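Pyruvate formate-lyase 2 (Archaeoglobus fulgidus, PDB 2F3O) belongs to the glycyl radical enzymes related to pyruvate formate-lyase and glycerol dehydratase, and is probably a lyase, though its substrate is not established. Local coordinates at residues V548-V553 with K601-V606; E570-N575 with A644-R649. All coordinates share one frame; numbering follows the deposited sequence.

Interaction 1 (V548-V553 with K601-V606); sequences VGDSLV and KYTKMV
Tyr602 and Gly549 meet in a buried helix-helix contact, where helix 597-615 crosses helix 545-560 in the pyruvate formate-lyase-like part of the glycyl radical enzyme fold. The short axes come within 7.7 Å, and their directions differ by 132°, nearer antiparallel than parallel. Gly549 makes the close crossing possible. Gly549 CA lies 4.0 Å from Thr603 CA, and a side chain here would run into Thr603 OG1. With CG anti to its own carbonyl carbon (chi1 -82°), the ring of Tyr602 lies against helix 545-560 on the C-terminal side of Gly549, over Leu552 and Val553. Leu552 CB sits over one face of the Tyr602 ring in a CH-pi contact, 4.1 Å from its centroid, and Val553 N lies above the same face toward the rim. Val553 CG2 touches Tyr602 CD1 at 3.7 Å. An alanine in place of Tyr602 would probably open a gap beside Leu552 and Val553, since the whole ring would be missing. Leu552 also packs on Leu479, Leu480 and Leu483 of helix 477-508, which joins a third helix to the contact. No hydrogen bond links the two segments. Asp550 OD1 turns instead to Tyr592 N. On the other side of Gly549, two valine branches close the contact: Val548 CG2 meets Val606 CG1 at 3.5 Å.

Interaction 2 (E570-N575 with A644-R649); sequences EACRKN and ALPSGR
The last turn of helix 565-573 lies beside the extended backbone of Ala644 and Leu645, with the CA atoms of Cys572 and Ala644 4.9 Å apart. No hydrogen bond joins the two segments. Cys572 and Ala644 carry most of the contact between them. The SG of Cys572 is anti to its own carbonyl carbon (chi1 -78°) and reaches the chain between Ala644 and Pro646. There Cys572 SG lies 3.3 Å from Ala644 O. Cys572 SG is also 3.5 Å from Pro646 CD and 3.7 Å from Pro646 CG, so it meets a carbonyl oxygen and two carbons of the proline ring. The methyl group of Ala644 points back toward the helix. Ala644 CB is 3.6 Å from Cys572 O and 3.5 Å from Asn575 OD1. With CG anti to the backbone N (chi1 -156°), the amide of Asn575 comes nearer the loop. Its OD1 also accepts a hydrogen bond from Ser651 N, which ties the end of the helix to the loop just beyond 644-649. Pro646 packs in addition on Ser551 and Ile555 of helix 545-560, so this residue is shared by two helices. Leu645 to Gly648 form a beta turn with Pro646 and Ser647 at its corners, closed by Gly648 N to Leu645 O at 2.9 Å. Gly648 has a positive phi (96°) that suits glycine. Further along, the Arg649 guanidinium bonds to the carbonyl oxygens of Thr642, Ser643 and Glu653. The helix itself ends in a Schellman motif, with Asn575 as the residue of positive phi, and the loop packs against this terminus.

Interactions 1 and 2 are neighbours, with centres about 16 Å apart on the same side of the chain's centre. Their segments alternate in sequence: 548-553, 570-575, 601-606, then 644-649. Helix 545-560 and helix 565-573 follow each other directly. The first meets helix 597-615 in interaction 1, and the second meets the loop after helix 634-640 in interaction 2. The two contacts also touch. Ser551 OG lies 2.7 Å from Ser647 N, a weak hydrogen bond, and Asp550 CB packs near Ser647 CB. Helix 545-560 therefore has helix 597-615 and loop 644-649 as neighbours, so parts far apart in the sequence are packed together in one region, away from the centre of the subunit.

Interaction 1 (V548-V553 with K601-V606)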
# COMPACT_ATOMS: atom_id res chain seq x y z
N VAL A 548 4.45 -42.48 -12.97
CA VAL A 548 4.66 -41.77 -14.23
C VAL A 548 6.12 -41.79 -14.63
O VAL A 548 6.42 -41.87 -15.80
CB VAL A 548 4.12 -40.32 -14.21
CG1 VAL A 548 2.66 -40.33 -13.91
CG2 VAL A 548 4.78 -39.55 -13.14
N GLY A 549 7.02 -41.75 -13.64
CA GLY A 549 8.44 -41.84 -13.90
C GLY A 549 8.75 -43.15 -14.61
O GLY A 549 9.38 -43.16 -15.67
N ASP A 550 8.31 -44.26 -14.01
CA ASP A 550 8.56 -45.61 -14.53
C ASP A 550 7.91 -45.88 -15.88
O ASP A 550 8.51 -46.54 -16.72
CB ASP A 550 8.11 -46.67 -13.53
CG ASP A 550 9.00 -46.74 -12.32
OD1 ASP A 550 10.05 -46.05 -12.33
OD2 ASP A 550 8.66 -47.48 -11.37
N SER A 551 6.70 -45.35 -16.07
CA SER A 551 6.01 -45.47 -17.35
C SER A 551 6.77 -44.77 -18.46
O SER A 551 6.58 -45.10 -19.62
CB SER A 551 4.61 -44.87 -17.27
OG SER A 551 3.64 -45.78 -16.76
N LEU A 552 7.62 -43.82 -18.12
CA LEU A 552 8.38 -43.11 -19.14
C LEU A 552 9.58 -43.91 -19.58
O LEU A 552 9.88 -43.93 -20.77
CB LEU A 552 8.79 -41.73 -18.65
CG LEU A 552 7.57 -40.85 -18.47
CD1 LEU A 552 7.95 -39.54 -17.84
CD2 LEU A 552 6.88 -40.65 -19.78
N VAL A 553 10.27 -44.55 -18.63
CA VAL A 553 11.40 -45.44 -18.92
C VAL A 553 10.94 -46.62 -19.75
O VAL A 553 11.58 -47.02 -20.72
CB VAL A 553 11.98 -46.09 -17.66
CG1 VAL A 553 13.42 -46.47 -17.89
CG2 VAL A 553 11.85 -45.17 -16.50
N LYS A 601 15.95 -40.98 -13.06
CA LYS A 601 16.04 -39.61 -13.59
C LYS A 601 14.68 -39.09 -14.05
O LYS A 601 14.44 -37.89 -14.02
CB LYS A 601 17.05 -39.50 -14.74
CG LYS A 601 16.58 -40.16 -16.06
CD LYS A 601 17.63 -40.13 -17.17
CE LYS A 601 17.03 -40.58 -18.48
NZ LYS A 601 17.90 -40.14 -19.60
N TYR A 602 13.80 -39.99 -14.47
CA TYR A 602 12.49 -39.61 -14.99
C TYR A 602 11.58 -39.18 -13.86
O TYR A 602 10.88 -38.17 -13.98
CB TYR A 602 11.83 -40.75 -15.78
CG TYR A 602 12.33 -40.85 -17.19
CD1 TYR A 602 13.19 -41.88 -17.59
CD2 TYR A 602 11.98 -39.89 -18.13
CE1 TYR A 602 13.66 -41.96 -18.87
CE2 TYR A 602 12.45 -39.96 -19.42
CZ TYR A 602 13.29 -40.99 -19.78
OH TYR A 602 13.76 -41.04 -21.08
N THR A 603 11.61 -39.95 -12.78
CA THR A 603 10.84 -39.63 -11.58
C THR A 603 11.24 -38.26 -11.02
O THR A 603 10.36 -37.41 -10.81
CB THR A 603 10.93 -40.76 -10.53
OG1 THR A 603 10.37 -41.95 -11.10
CG2 THR A 603 10.16 -40.40 -9.27
N LYS A 604 12.54 -38.04 -10.85
CA LYS A 604 13.10 -36.74 -10.44
C LYS A 604 12.59 -35.57 -11.28
O LYS A 604 12.14 -34.55 -10.76
CB LYS A 604 14.62 -36.80 -10.48
CG LYS A 604 15.29 -35.44 -10.51
CD LYS A 604 16.78 -35.57 -10.43
CE LYS A 604 17.44 -34.23 -10.44
NZ LYS A 604 18.66 -34.32 -9.62
N MET A 605 12.64 -35.76 -12.59
CA MET A 605 12.20 -34.74 -13.53
C MET A 605 10.70 -34.49 -13.40
O MET A 605 10.26 -33.32 -13.40
CB MET A 605 12.58 -35.15 -14.94
CG MET A 605 12.31 -34.11 -15.98
SD MET A 605 12.05 -34.93 -17.56
CE MET A 605 10.59 -35.94 -17.21
N VAL A 606 9.92 -35.56 -13.25
CA VAL A 606 8.48 -35.43 -13.00
C VAL A 606 8.18 -34.61 -11.74
O VAL A 606 7.32 -33.72 -11.75
CB VAL A 606 7.77 -36.78 -12.93
CG1 VAL A 606 6.43 -36.64 -12.28
CG2 VAL A 606 7.62 -37.36 -14.31

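Interaction 2 (E570-N575 with A644-R649)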
# COMPACT_ATOMS: atom_id res chain seq x y z
N GLU A 570 -2.97 -48.27 -26.44
CA GLU A 570 -4.06 -49.21 -26.68
C GLU A 570 -3.94 -50.36 -25.71
O GLU A 570 -4.95 -50.88 -25.21
CB GLU A 570 -4.07 -49.69 -28.14
CG GLU A 570 -5.26 -50.59 -28.51
CD GLU A 570 -6.62 -49.92 -28.37
OE1 GLU A 570 -7.60 -50.62 -28.01
OE2 GLU A 570 -6.72 -48.70 -28.62
N ALA A 571 -2.69 -50.71 -25.40
CA ALA A 571 -2.37 -51.72 -24.41
C ALA A 571 -2.97 -51.33 -23.07
O ALA A 571 -3.60 -52.15 -22.40
CB ALA A 571 -0.85 -51.88 -24.30
N CYS A 572 -2.79 -50.05 -22.72
CA CYS A 572 -3.26 -49.48 -21.47
C CYS A 572 -4.77 -49.45 -21.38
O CYS A 572 -5.34 -49.76 -20.32
CB CYS A 572 -2.75 -48.06 -21.33
SG CYS A 572 -1.05 -47.95 -20.83
N ARG A 573 -5.42 -49.08 -22.49
CA ARG A 573 -6.88 -48.96 -22.55
C ARG A 573 -7.51 -50.33 -22.38
O ARG A 573 -8.58 -50.48 -21.77
CB ARG A 573 -7.31 -48.36 -23.88
CG ARG A 573 -8.78 -47.92 -23.93
CD ARG A 573 -9.16 -47.52 -25.33
NE ARG A 573 -8.05 -46.84 -25.98
CZ ARG A 573 -7.93 -45.52 -26.06
NH1 ARG A 573 -8.87 -44.73 -25.54
NH2 ARG A 573 -6.87 -44.98 -26.65
N LYS A 574 -6.81 -51.33 -22.90
CA LYS A 574 -7.30 -52.69 -22.97
C LYS A 574 -6.77 -53.54 -21.79
O LYS A 574 -7.00 -54.74 -21.75
CB LYS A 574 -6.91 -53.31 -24.33
CG LYS A 574 -8.05 -53.99 -25.08
CD LYS A 574 -8.98 -52.99 -25.75
CE LYS A 574 -10.33 -53.64 -26.08
NZ LYS A 574 -10.87 -54.44 -24.91
N ASN A 575 -6.06 -52.89 -20.85
CA ASN A 575 -5.56 -53.50 -19.62
C ASN A 575 -4.64 -54.70 -19.89
O ASN A 575 -4.70 -55.72 -19.21
CB ASN A 575 -6.74 -53.88 -18.68
CG ASN A 575 -6.34 -53.97 -17.20
OD1 ASN A 575 -5.32 -53.42 -16.77
ND2 ASN A 575 -7.16 -54.66 -16.42
N ALA A 644 -4.62 -48.71 -16.40
CA ALA A 644 -3.29 -49.29 -16.55
C ALA A 644 -2.37 -48.27 -17.21
O ALA A 644 -2.80 -47.51 -18.06
CB ALA A 644 -3.36 -50.56 -17.36
N LEU A 645 -1.13 -48.22 -16.76
CA LEU A 645 -0.17 -47.24 -17.26
C LEU A 645 0.98 -48.03 -17.83
O LEU A 645 1.23 -49.15 -17.37
CB LEU A 645 0.36 -46.39 -16.11
CG LEU A 645 -0.67 -45.78 -15.15
CD1 LEU A 645 0.06 -45.24 -13.92
CD2 LEU A 645 -1.53 -44.72 -15.85
N PRO A 646 1.71 -47.46 -18.80
CA PRO A 646 2.83 -48.13 -19.43
C PRO A 646 3.97 -48.64 -18.54
O PRO A 646 4.87 -49.27 -19.06
CB PRO A 646 3.38 -47.07 -20.37
CG PRO A 646 2.21 -46.24 -20.69
CD PRO A 646 1.51 -46.12 -19.39
N SER A 647 3.94 -48.42 -17.22
CA SER A 647 4.93 -49.05 -16.34
C SER A 647 4.59 -50.52 -16.10
O SER A 647 5.38 -51.25 -15.50
CB SER A 647 5.04 -48.31 -15.00
OG SER A 647 3.91 -48.56 -14.17
N GLY A 648 3.41 -50.94 -16.57
CA GLY A 648 2.93 -52.31 -16.41
C GLY A 648 2.00 -52.49 -15.21
O GLY A 648 1.59 -53.62 -14.91
N ARG A 649 1.70 -51.39 -14.53
CA ARG A 649 0.78 -51.40 -13.42
C ARG A 649 -0.59 -51.71 -14.00
O ARG A 649 -0.96 -51.15 -15.02
CB ARG A 649 0.79 -50.03 -12.74
CG ARG A 649 0.37 -50.00 -11.27
CD ARG A 649 -0.05 -48.59 -10.81
NE ARG A 649 -1.49 -48.45 -10.66
CZ ARG A 649 -2.35 -48.16 -11.64
NH1 ARG A 649 -1.92 -47.99 -12.88
NH2 ARG A 649 -3.65 -48.05 -11.39